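Local structure of lactate dehydrogenase, adjacent gene encodes predicted malate dehydrogenase (Cryptosporidium parvum, 4ND1) at residues L149-F154 / A171-G176; P83-D88 / I218-V223; S262-V267 / E284-L289; I77-I82 / I118-P123. The protein probably catalyses the reversible NAD-dependent conversion of (S)-lactate to pyruvate, as a member of the lactate/malate dehydrogenase superfamily. All coordinates share one frame; numbering follows the deposited sequence.

Contact 1 (L149-F154 / A171-G176). With OXM (oxamic acid), chain D.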
# COMPACT_ATOMS: atom_id res chain seq x y z
N LEU A 149 19.69 0.80 -9.11
CA LEU A 149 20.04 2.17 -8.73
C LEU A 149 20.45 3.01 -9.93
O LEU A 149 19.98 4.13 -10.11
CB LEU A 149 21.17 2.17 -7.69
CG LEU A 149 21.64 3.54 -7.21
CD1 LEU A 149 20.50 4.34 -6.60
CD2 LEU A 149 22.77 3.36 -6.20
N ASP A 150 21.35 2.47 -10.75
CA ASP A 150 21.85 3.17 -11.93
C ASP A 150 20.73 3.43 -12.94
O ASP A 150 20.61 4.53 -13.47
CB ASP A 150 22.99 2.38 -12.58
CG ASP A 150 24.25 2.32 -11.70
OD1 ASP A 150 24.53 3.29 -10.97
OD2 ASP A 150 24.97 1.31 -11.76
N SER A 151 19.91 2.41 -13.19
CA SER A 151 18.81 2.55 -14.14
C SER A 151 17.74 3.49 -13.60
O SER A 151 17.16 4.26 -14.37
CB SER A 151 18.20 1.20 -14.48
OG SER A 151 19.19 0.32 -14.97
N SER A 152 17.47 3.44 -12.30
CA SER A 152 16.49 4.33 -11.69
C SER A 152 16.91 5.78 -11.87
O SER A 152 16.08 6.64 -12.17
CB SER A 152 16.31 4.02 -10.20
OG SER A 152 15.65 2.78 -10.02
N ARG A 153 18.20 6.05 -11.68
CA ARG A 153 18.75 7.38 -11.91
C ARG A 153 18.62 7.77 -13.38
O ARG A 153 18.19 8.87 -13.70
CB ARG A 153 20.22 7.43 -11.47
CG ARG A 153 20.40 7.38 -9.97
CD ARG A 153 21.83 7.05 -9.59
NE ARG A 153 22.07 7.27 -8.17
CZ ARG A 153 23.17 6.91 -7.51
NH1 ARG A 153 24.17 6.29 -8.14
NH2 ARG A 153 23.27 7.16 -6.21
N PHE A 154 18.99 6.84 -14.25
CA PHE A 154 18.88 7.03 -15.70
C PHE A 154 17.44 7.36 -16.09
O PHE A 154 17.18 8.36 -16.76
CB PHE A 154 19.39 5.77 -16.41
CG PHE A 154 19.58 5.91 -17.90
CD1 PHE A 154 19.96 7.11 -18.48
CD2 PHE A 154 19.42 4.80 -18.72
CE1 PHE A 154 20.14 7.21 -19.85
CE2 PHE A 154 19.60 4.89 -20.09
CZ PHE A 154 19.96 6.10 -20.66
N ALA A 171 14.27 2.23 -19.33
CA ALA A 171 15.68 2.55 -19.56
C ALA A 171 16.59 1.70 -18.68
O ALA A 171 16.35 1.58 -17.47
CB ALA A 171 15.94 4.03 -19.32
N ASN A 172 17.63 1.13 -19.28
CA ASN A 172 18.56 0.24 -18.59
C ASN A 172 19.97 0.81 -18.52
O ASN A 172 20.41 1.52 -19.42
CB ASN A 172 18.61 -1.12 -19.29
CG ASN A 172 17.40 -1.98 -18.98
OD1 ASN A 172 17.19 -2.38 -17.84
ND2 ASN A 172 16.60 -2.27 -20.00
N VAL A 173 20.66 0.51 -17.42
CA VAL A 173 22.11 0.68 -17.34
C VAL A 173 22.71 -0.71 -17.13
O VAL A 173 22.21 -1.47 -16.30
CB VAL A 173 22.52 1.61 -16.18
CG1 VAL A 173 24.04 1.75 -16.12
CG2 VAL A 173 21.89 2.98 -16.34
N ILE A 174 23.75 -1.03 -17.89
CA ILE A 174 24.40 -2.34 -17.82
C ILE A 174 25.90 -2.18 -17.62
O ILE A 174 26.41 -1.06 -17.62
CB ILE A 174 24.13 -3.18 -19.09
CG1 ILE A 174 24.61 -2.45 -20.35
CG2 ILE A 174 22.65 -3.51 -19.20
CD1 ILE A 174 24.53 -3.28 -21.60
N GLY A 175 26.60 -3.29 -17.46
CA GLY A 175 28.04 -3.26 -17.19
C GLY A 175 28.33 -3.04 -15.71
O GLY A 175 27.43 -3.13 -14.87
N GLY A 176 29.58 -2.74 -15.41
CA GLY A 176 30.03 -2.60 -14.02
C GLY A 176 29.55 -1.32 -13.37
O GLY A 176 29.37 -0.30 -14.04
C1 OXM D . 27.58 4.59 -5.03
N1 OXM D . 28.13 5.32 -4.06
O1 OXM D . 28.01 3.49 -5.34
C2 OXM D . 26.42 5.13 -5.72
O2 OXM D . 25.77 6.03 -5.15
O3 OXM D . 26.13 4.70 -6.86
O HOH W 1 25.75 -0.72 -13.60
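F154 and S151 carry helix 147-162 onto strand 169-174. The F154 side chain can be followed outward along residues 171-173. Its CB rests against V173 CG2 at 3.7 Å. CG stays near that same methyl. CG lies anti to the backbone N (chi1 -169°), and this carries the ring toward A171. There CD2 meets A171 CB at 3.6 Å, and CD2 and CE2 both lie near N172 O. The ring meets these groups obliquely. I212 and T216 of helix 206-227 also touch it. The one direct hydrogen bond runs from V173 N to S151 OG, 2.9 Å long with an N-H...O angle of 153°. S151 OG is also bonded to G147 O one turn back, so two partners fix this buried hydroxyl. Next to S151, D150 CB packs on V173 CB at 3.7 Å. A water reaches both D150 OD2 and G175 O, and D150 OD2 also bonds ND1 of H177, the predicted proton acceptor. R153 turns away from the strand. Its chain is extended from CG to NE, and its guanidinium meets the oxamate carboxylate end-on, with NH1 2.8 Å from O3 and NH2 2.9 Å from O2. The carboxylate carbon lies in the guanidinium plane, and L149 CG sits 3.7 Å above the centre of one face. One helix thus supplies the arginine that grips the carboxylate of oxamate and the aspartate that bonds H177 and probably orients it. This is the Asp-His pair and substrate arginine of the lactate/malate dehydrogenase active site.

Contact 2 (P83-D88 / I218-V223). With OXM (oxamic acid), chain D.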
# COMPACT_ATOMS: atom_id res chain seq x y z
N PRO A 83 35.11 2.22 6.88
CA PRO A 83 34.61 3.59 6.93
C PRO A 83 35.31 4.55 5.97
O PRO A 83 36.34 4.21 5.40
CB PRO A 83 34.87 4.01 8.39
CG PRO A 83 36.02 3.17 8.82
CD PRO A 83 35.95 1.88 8.05
N GLY A 84 34.73 5.74 5.81
CA GLY A 84 35.31 6.78 4.97
C GLY A 84 34.86 6.66 3.53
O GLY A 84 35.17 5.66 2.87
N ARG A 85 34.13 7.66 3.04
CA ARG A 85 33.62 7.63 1.67
C ARG A 85 34.77 7.61 0.66
O ARG A 85 35.81 8.23 0.89
CB ARG A 85 32.70 8.83 1.39
CG ARG A 85 33.32 10.21 1.57
CD ARG A 85 32.77 11.22 0.57
NE ARG A 85 33.21 10.92 -0.80
CZ ARG A 85 33.04 11.73 -1.85
NH1 ARG A 85 32.45 12.92 -1.72
NH2 ARG A 85 33.49 11.35 -3.05
N PRO A 86 34.59 6.89 -0.45
CA PRO A 86 35.57 6.95 -1.54
C PRO A 86 35.84 8.39 -1.97
O PRO A 86 34.90 9.17 -2.11
CB PRO A 86 34.88 6.17 -2.66
CG PRO A 86 34.02 5.19 -1.96
CD PRO A 86 33.56 5.86 -0.69
N LYS A 87 37.11 8.73 -2.15
CA LYS A 87 37.50 10.08 -2.54
C LYS A 87 36.97 10.37 -3.94
O LYS A 87 36.19 11.31 -4.13
CB LYS A 87 39.03 10.26 -2.47
CG LYS A 87 39.49 11.67 -2.12
CD LYS A 87 39.18 12.68 -3.21
CE LYS A 87 39.79 14.04 -2.92
NZ LYS A 87 41.28 14.03 -2.96
N ASP A 88 37.37 9.56 -4.92
CA ASP A 88 36.84 9.70 -6.29
C ASP A 88 36.72 8.38 -7.08
O ASP A 88 36.52 8.41 -8.29
CB ASP A 88 37.67 10.74 -7.07
CG ASP A 88 39.16 10.49 -6.98
OD1 ASP A 88 39.91 11.46 -6.73
OD2 ASP A 88 39.59 9.33 -7.15
N ILE A 218 28.01 9.78 -13.21
CA ILE A 218 28.67 10.51 -12.12
C ILE A 218 27.72 10.85 -10.96
O ILE A 218 28.09 11.59 -10.05
CB ILE A 218 29.33 11.81 -12.63
CG1 ILE A 218 28.29 12.82 -13.13
CG2 ILE A 218 30.32 11.48 -13.74
CD1 ILE A 218 27.93 13.92 -12.14
N ALA A 219 26.52 10.28 -10.99
CA ALA A 219 25.47 10.61 -10.02
C ALA A 219 25.92 10.40 -8.56
O ALA A 219 25.49 11.15 -7.68
CB ALA A 219 24.22 9.78 -10.30
N TRP A 220 26.76 9.40 -8.32
CA TRP A 220 27.18 9.08 -6.96
C TRP A 220 27.96 10.22 -6.32
O TRP A 220 27.79 10.49 -5.12
CB TRP A 220 27.98 7.77 -6.92
CG TRP A 220 29.41 7.88 -7.32
CD1 TRP A 220 29.92 7.84 -8.58
CD2 TRP A 220 30.53 8.03 -6.44
NE1 TRP A 220 31.29 7.96 -8.54
CE2 TRP A 220 31.69 8.08 -7.24
CE3 TRP A 220 30.66 8.13 -5.04
CZ2 TRP A 220 32.97 8.23 -6.70
CZ3 TRP A 220 31.94 8.28 -4.51
CH2 TRP A 220 33.07 8.33 -5.33
N LYS A 221 28.77 10.91 -7.12
CA LYS A 221 29.55 12.05 -6.64
C LYS A 221 28.66 13.26 -6.35
O LYS A 221 28.91 13.98 -5.39
CB LYS A 221 30.64 12.44 -7.65
CG LYS A 221 31.67 11.35 -7.87
CD LYS A 221 32.91 11.86 -8.61
CE LYS A 221 33.86 10.72 -8.91
NZ LYS A 221 35.01 11.13 -9.75
N GLU A 222 27.65 13.48 -7.18
CA GLU A 222 26.73 14.60 -6.96
C GLU A 222 26.03 14.48 -5.60
O GLU A 222 25.92 15.47 -4.87
CB GLU A 222 25.67 14.66 -8.06
CG GLU A 222 24.89 15.97 -8.08
CD GLU A 222 23.66 15.93 -8.96
OE1 GLU A 222 23.05 17.00 -9.16
OE2 GLU A 222 23.28 14.85 -9.45
N VAL A 223 25.57 13.28 -5.28
CA VAL A 223 24.92 13.02 -4.00
C VAL A 223 25.94 13.16 -2.86
O VAL A 223 25.70 13.88 -1.89
CB VAL A 223 24.25 11.62 -3.97
CG1 VAL A 223 23.73 11.28 -2.58
CG2 VAL A 223 23.12 11.56 -4.99
C1 OXM D . 27.58 4.59 -5.03
N1 OXM D . 28.13 5.32 -4.06
O1 OXM D . 28.01 3.49 -5.34
C2 OXM D . 26.42 5.13 -5.72
O2 OXM D . 25.77 6.03 -5.15
O3 OXM D . 26.13 4.70 -6.86
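W220 reaches from helix 206-227 to the loop around R85 and P86, and its indole carries the close-packed part of the contact. CG lies between the backbone N and the carbonyl carbon (chi1 80°), which swings the six-membered ring toward the loop. P86 CB touches CH2 at 3.9 Å. P86 O and D88 C both come to the indole edge, in its plane. R85 NH2 approaches CZ3 at 3.7 Å, and its guanidinium is inclined 71° to the indole. That guanidinium is held from within the loop: NE and NH2 both donate to P86 O, each at 2.8 Å, side-on to a single acceptor. The R85 chain bends at chi2 and chi3 to fold back this way. At the other end of the side chain, W220 CB lies 3.3 Å from C2 of oxamate, so the base of this side chain lines the substrate pocket, with indole CE3 farther off, near N1. R90 makes a cation-pi contact with the same ring. The solvent side is looser. K221 lays its CG over one face of the indole, and the rest of its chain runs out, extended, toward D88. There NZ makes only a weak bond to D88 O, at 3.4 Å. The D88 carboxylate is not in contact with this amine. E92 takes the backbone N-H groups of K87 and D88 in this exposed part of the loop. The arrangement is consistent with a substrate loop closed over bound oxamate. It sets the connection between strand 75-78 and helix 94-111 against helix 206-227 of the other domain.

Contact 3 (S262-V267 / E284-L289)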
# COMPACT_ATOMS: atom_id res chain seq x y z
N SER A 262 27.44 -15.76 -18.47
CA SER A 262 28.34 -16.71 -19.14
C SER A 262 28.03 -16.98 -20.61
O SER A 262 28.93 -17.31 -21.38
CB SER A 262 28.40 -18.03 -18.36
OG SER A 262 27.18 -18.73 -18.43
N ASN A 263 26.77 -16.85 -21.02
CA ASN A 263 26.38 -17.14 -22.41
C ASN A 263 25.65 -15.97 -23.09
O ASN A 263 24.81 -16.18 -23.96
CB ASN A 263 25.53 -18.41 -22.46
CG ASN A 263 26.25 -19.63 -21.90
OD1 ASN A 263 27.46 -19.77 -22.06
ND2 ASN A 263 25.50 -20.52 -21.26
N HIS A 264 25.97 -14.75 -22.68
CA HIS A 264 25.34 -13.55 -23.23
C HIS A 264 26.35 -12.42 -23.30
O HIS A 264 27.39 -12.46 -22.64
CB HIS A 264 24.14 -13.10 -22.37
CG HIS A 264 23.18 -14.20 -22.04
ND1 HIS A 264 22.04 -14.44 -22.78
CD2 HIS A 264 23.18 -15.11 -21.04
CE1 HIS A 264 21.38 -15.46 -22.25
NE2 HIS A 264 22.05 -15.88 -21.20
N TYR A 265 26.04 -11.40 -24.11
CA TYR A 265 26.86 -10.20 -24.23
C TYR A 265 28.34 -10.48 -24.55
O TYR A 265 29.22 -9.68 -24.20
CB TYR A 265 26.74 -9.34 -22.96
CG TYR A 265 25.33 -8.87 -22.68
CD1 TYR A 265 24.53 -9.50 -21.74
CD2 TYR A 265 24.79 -7.78 -23.37
CE1 TYR A 265 23.24 -9.07 -21.48
CE2 TYR A 265 23.50 -7.34 -23.13
CZ TYR A 265 22.73 -7.99 -22.18
OH TYR A 265 21.45 -7.55 -21.94
N GLY A 266 28.61 -11.61 -25.21
CA GLY A 266 29.97 -11.99 -25.60
C GLY A 266 30.96 -12.17 -24.46
O GLY A 266 32.15 -11.93 -24.64
N VAL A 267 30.48 -12.59 -23.29
CA VAL A 267 31.37 -12.91 -22.16
C VAL A 267 31.15 -14.35 -21.75
O VAL A 267 30.06 -14.90 -21.92
CB VAL A 267 31.16 -11.96 -20.96
CG1 VAL A 267 31.54 -10.54 -21.34
CG2 VAL A 267 29.73 -12.00 -20.44
N GLU A 284 17.19 -16.24 -12.41
CA GLU A 284 16.67 -17.38 -13.16
C GLU A 284 16.99 -17.30 -14.66
O GLU A 284 16.95 -18.31 -15.34
CB GLU A 284 15.16 -17.51 -12.94
CG GLU A 284 14.77 -17.51 -11.47
CD GLU A 284 13.31 -17.79 -11.22
OE1 GLU A 284 12.96 -18.10 -10.06
OE2 GLU A 284 12.50 -17.71 -12.17
N ASP A 285 17.31 -16.10 -15.15
CA ASP A 285 17.64 -15.91 -16.56
C ASP A 285 18.29 -14.55 -16.79
O ASP A 285 18.25 -13.68 -15.91
CB ASP A 285 16.37 -16.03 -17.42
CG ASP A 285 16.64 -16.57 -18.81
OD1 ASP A 285 17.73 -16.32 -19.37
OD2 ASP A 285 15.75 -17.26 -19.36
N ILE A 286 18.91 -14.37 -17.96
CA ILE A 286 19.46 -13.09 -18.37
C ILE A 286 18.90 -12.72 -19.75
O ILE A 286 18.85 -13.57 -20.64
CB ILE A 286 21.01 -13.11 -18.42
CG1 ILE A 286 21.57 -13.27 -17.00
CG2 ILE A 286 21.55 -11.83 -19.06
CD1 ILE A 286 23.06 -13.56 -16.96
N LEU A 287 18.48 -11.47 -19.90
CA LEU A 287 17.95 -10.97 -21.16
C LEU A 287 19.04 -10.28 -21.94
O LEU A 287 19.93 -9.65 -21.37
CB LEU A 287 16.80 -9.98 -20.91
CG LEU A 287 15.58 -10.51 -20.17
CD1 LEU A 287 14.54 -9.40 -20.03
CD2 LEU A 287 14.98 -11.72 -20.88
N GLU A 288 18.97 -10.40 -23.27
CA GLU A 288 19.97 -9.80 -24.14
C GLU A 288 19.39 -8.61 -24.89
O GLU A 288 18.53 -8.76 -25.75
CB GLU A 288 20.50 -10.84 -25.13
CG GLU A 288 21.74 -10.38 -25.87
CD GLU A 288 22.60 -11.54 -26.34
OE1 GLU A 288 22.04 -12.55 -26.81
OE2 GLU A 288 23.84 -11.43 -26.22
N LEU A 289 19.87 -7.42 -24.53
CA LEU A 289 19.44 -6.19 -25.18
C LEU A 289 20.05 -6.09 -26.57
O LEU A 289 21.10 -6.68 -26.84
CB LEU A 289 19.88 -4.98 -24.35
CG LEU A 289 19.26 -4.81 -22.96
CD1 LEU A 289 20.07 -3.82 -22.13
CD2 LEU A 289 17.81 -4.35 -23.06
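Y265 joins the segment 284-289 through its hydroxyl, at the edge of a three-stranded antiparallel sheet. It sits in a type I' turn, H264 to V267, that lies between strands 253-261 and 270-279. Its OH donates to L287 O at 2.7 Å and accepts from L289 N at 3.0 Å, so the ring tip is pinned to two backbone sites just past strand 284-286. Y265 N donates to E288 OE2 at 3.0 Å, meeting it from above the carboxylate plane. E288 CG lies over one face of the tyrosine ring, while I286 CG2 comes to the ring edge. I286 also serves H264: its CB stands over the imidazole face, 4.2 Å from the centroid and 21° off the normal, a CH-pi contact. The next shell packs around these groups. M272 and V274 of strand 270-279 and L299 of helix 293-314 pack on Y265. V190, Q201 and G192 of a neighbouring subunit touch L287, E288 and L289 in turn. E284 and D285 form a classic beta bulge opposite I277. Just beyond it, I286 N bonds back to the anti lone pair of D285 OD1, at 2.7 Å.

Contact 4 (I77-I82 / I118-P123). With NAD (nicotinamide-adenine-dinucleotide), chain C.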
# COMPACT_ATOMS: atom_id res chain seq x y z
N ILE A 77 21.34 -9.42 2.74
CA ILE A 77 21.74 -8.22 2.04
C ILE A 77 22.99 -7.66 2.70
O ILE A 77 22.97 -7.29 3.87
CB ILE A 77 20.61 -7.17 2.04
CG1 ILE A 77 19.31 -7.78 1.52
CG2 ILE A 77 21.01 -5.96 1.21
CD1 ILE A 77 18.10 -6.87 1.61
N ILE A 78 24.09 -7.62 1.95
CA ILE A 78 25.39 -7.23 2.50
C ILE A 78 25.73 -5.77 2.19
O ILE A 78 26.00 -5.42 1.03
CB ILE A 78 26.52 -8.14 1.99
CG1 ILE A 78 26.16 -9.61 2.20
CG2 ILE A 78 27.83 -7.80 2.70
CD1 ILE A 78 27.14 -10.58 1.58
N THR A 79 25.72 -4.94 3.23
CA THR A 79 26.10 -3.54 3.13
C THR A 79 27.40 -3.23 3.88
O THR A 79 27.86 -2.09 3.86
CB THR A 79 25.01 -2.63 3.74
OG1 THR A 79 25.06 -2.69 5.18
CG2 THR A 79 23.62 -3.04 3.27
N ALA A 80 27.99 -4.23 4.52
CA ALA A 80 29.13 -4.02 5.43
C ALA A 80 30.32 -3.44 4.67
O ALA A 80 30.66 -3.91 3.60
CB ALA A 80 29.52 -5.31 6.12
N SER A 81 30.96 -2.42 5.25
CA SER A 81 32.04 -1.72 4.58
C SER A 81 32.98 -1.03 5.57
O SER A 81 32.56 -0.67 6.67
CB SER A 81 31.46 -0.67 3.63
OG SER A 81 32.47 0.11 3.01
N ILE A 82 34.23 -0.86 5.17
CA ILE A 82 35.19 -0.05 5.92
C ILE A 82 34.74 1.41 5.87
O ILE A 82 34.06 1.81 4.93
CB ILE A 82 36.64 -0.17 5.38
CG1 ILE A 82 36.74 0.34 3.93
CG2 ILE A 82 37.11 -1.61 5.46
CD1 ILE A 82 38.15 0.49 3.43
N ILE A 118 22.20 -10.73 -1.72
CA ILE A 118 22.27 -9.48 -2.49
C ILE A 118 23.39 -8.62 -1.92
O ILE A 118 23.27 -8.11 -0.80
CB ILE A 118 20.94 -8.70 -2.41
CG1 ILE A 118 19.80 -9.54 -3.00
CG2 ILE A 118 21.07 -7.37 -3.14
CD1 ILE A 118 18.42 -9.07 -2.58
N CYS A 119 24.46 -8.45 -2.68
CA CYS A 119 25.59 -7.64 -2.25
C CYS A 119 25.41 -6.18 -2.66
O CYS A 119 24.88 -5.88 -3.73
CB CYS A 119 26.90 -8.19 -2.82
SG CYS A 119 28.38 -7.34 -2.24
N ILE A 120 25.82 -5.27 -1.77
CA ILE A 120 25.77 -3.83 -2.02
C ILE A 120 27.16 -3.19 -1.87
O ILE A 120 27.52 -2.30 -2.62
CB ILE A 120 24.75 -3.13 -1.09
CG1 ILE A 120 23.35 -3.72 -1.32
CG2 ILE A 120 24.75 -1.62 -1.32
CD1 ILE A 120 22.26 -3.10 -0.49
N THR A 121 27.92 -3.66 -0.87
CA THR A 121 29.30 -3.25 -0.63
C THR A 121 30.09 -3.00 -1.92
O THR A 121 30.11 -3.84 -2.82
CB THR A 121 30.04 -4.34 0.18
OG1 THR A 121 29.26 -4.70 1.32
CG2 THR A 121 31.41 -3.85 0.63
N ASN A 122 30.74 -1.85 -2.00
CA ASN A 122 31.60 -1.51 -3.13
C ASN A 122 33.04 -2.00 -2.94
O ASN A 122 33.45 -2.26 -1.81
CB ASN A 122 31.60 0.01 -3.36
CG ASN A 122 30.49 0.45 -4.30
OD1 ASN A 122 30.19 -0.22 -5.29
ND2 ASN A 122 29.88 1.59 -4.01
N PRO A 123 33.81 -2.16 -4.04
CA PRO A 123 33.40 -1.98 -5.45
C PRO A 123 32.49 -3.12 -5.89
O PRO A 123 32.94 -4.27 -6.00
CB PRO A 123 34.73 -2.00 -6.21
CG PRO A 123 35.64 -2.81 -5.35
CD PRO A 123 35.22 -2.55 -3.93
PA NAD C . 28.11 2.98 6.36
O1A NAD C . 26.99 3.92 6.69
O2A NAD C . 29.54 3.34 6.70
O5B NAD C . 27.77 1.55 6.98
C5B NAD C . 28.71 0.48 6.93
C4B NAD C . 28.43 -0.39 8.14
O4B NAD C . 29.15 -1.62 8.04
C3B NAD C . 28.85 0.27 9.45
O3B NAD C . 27.74 0.35 10.34
C2B NAD C . 29.93 -0.64 10.02
O2B NAD C . 29.87 -0.76 11.44
C1B NAD C . 29.60 -1.96 9.35
N9A NAD C . 30.72 -2.92 9.30
C8A NAD C . 32.04 -2.67 9.17
N7A NAD C . 32.73 -3.84 9.16
C5A NAD C . 31.85 -4.85 9.27
C6A NAD C . 31.89 -6.33 9.32
N6A NAD C . 33.07 -6.99 9.25
N1A NAD C . 30.72 -6.99 9.44
C2A NAD C . 29.53 -6.36 9.52
N3A NAD C . 29.43 -5.02 9.48
C4A NAD C . 30.52 -4.23 9.36
O3 NAD C . 28.10 2.63 4.79
PN NAD C . 26.81 2.76 3.84
O1N NAD C . 26.57 4.22 3.55
O2N NAD C . 25.68 1.93 4.40
O5D NAD C . 27.32 2.02 2.51
C5D NAD C . 27.57 0.63 2.56
C4D NAD C . 28.32 0.18 1.32
O4D NAD C . 27.46 0.29 0.18
C3D NAD C . 29.55 1.04 1.02
O3D NAD C . 30.64 0.18 0.69
C2D NAD C . 29.15 1.87 -0.19
O2D NAD C . 30.26 2.18 -1.03
C1D NAD C . 28.17 0.93 -0.88
N1N NAD C . 27.20 1.52 -1.81
C2N NAD C . 26.88 0.78 -2.88
C3N NAD C . 25.96 1.23 -3.83
C7N NAD C . 25.60 0.39 -5.02
O7N NAD C . 24.92 0.90 -5.89
N7N NAD C . 25.98 -0.89 -5.12
C4N NAD C . 25.37 2.47 -3.63
C5N NAD C . 25.71 3.23 -2.51
C6N NAD C . 26.63 2.72 -1.61
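I78 O takes two backbone N-H groups at the ends of adjacent parallel strands: I120 N at 2.8 Å and T121 N at 3.2 Å. This is a beta-alpha-beta unit of the Rossmann fold, and the doubled bond comes where the two chains leave the sheet. The I120 donor lies in the carbonyl plane, and the T121 donor is tilted from it. I78 N itself donates to I118 O in parallel pairing. Farther along, T121 OG1 donates to A80 O at 2.8 Å. OG1 stands anti to the carbonyl carbon (chi1 -50°), which aims it across at the other chain. Both loops then turn to NAD. S81 OG and the ribose hydroxyl O3D share a hydrogen bond of 3.0 Å, and N97 also bonds S81 OG. N122 ND2 donates to O2D of that ribose at 3.1 Å and also bonds the bound oxamate. The carboxamide N7N donates to I120 O at 3.3 Å, nearly straight at 171°. Packing lies outside this polar core. I77 CG2 meets I120 CD1 at 3.6 Å, and T79 CG2 runs side by side with that isoleucine tip. I19 of helix 14-26 touches all three of these side chains. On the other face, I78 packs on V104 and F131. The T79 hydroxyl bonds G11 O in the glycine-rich turn. A cis peptide joins N122 to P123 at the start of helix 124-135. The cofactor joins the packing at both ends: A80 CB lies 3.4 Å from adenine N3A, and I120 CG2 lies against nicotinamide C2N.

From the N terminus, contact 4 opens first, at strand 75-78, and contact 2 opens directly after it in the same connection. Contact 4 closes at 118-123, after helix 94-111, and completes a right-handed beta-alpha-beta crossover of the NAD domain. Contact 2 is still open there, so the two loops cross. Contact 1 opens and closes within the span of contact 2, joining a helix to a strand of the C-terminal domain. Contact 2 then closes on helix 206-227 and ties the two domains together. R153 of contact 1 packs on A219 there. Contact 3 follows in series. It closes a short loop around strand 270-279 and ties the 262-267 turn to edge strand 284-286 and the residues after it.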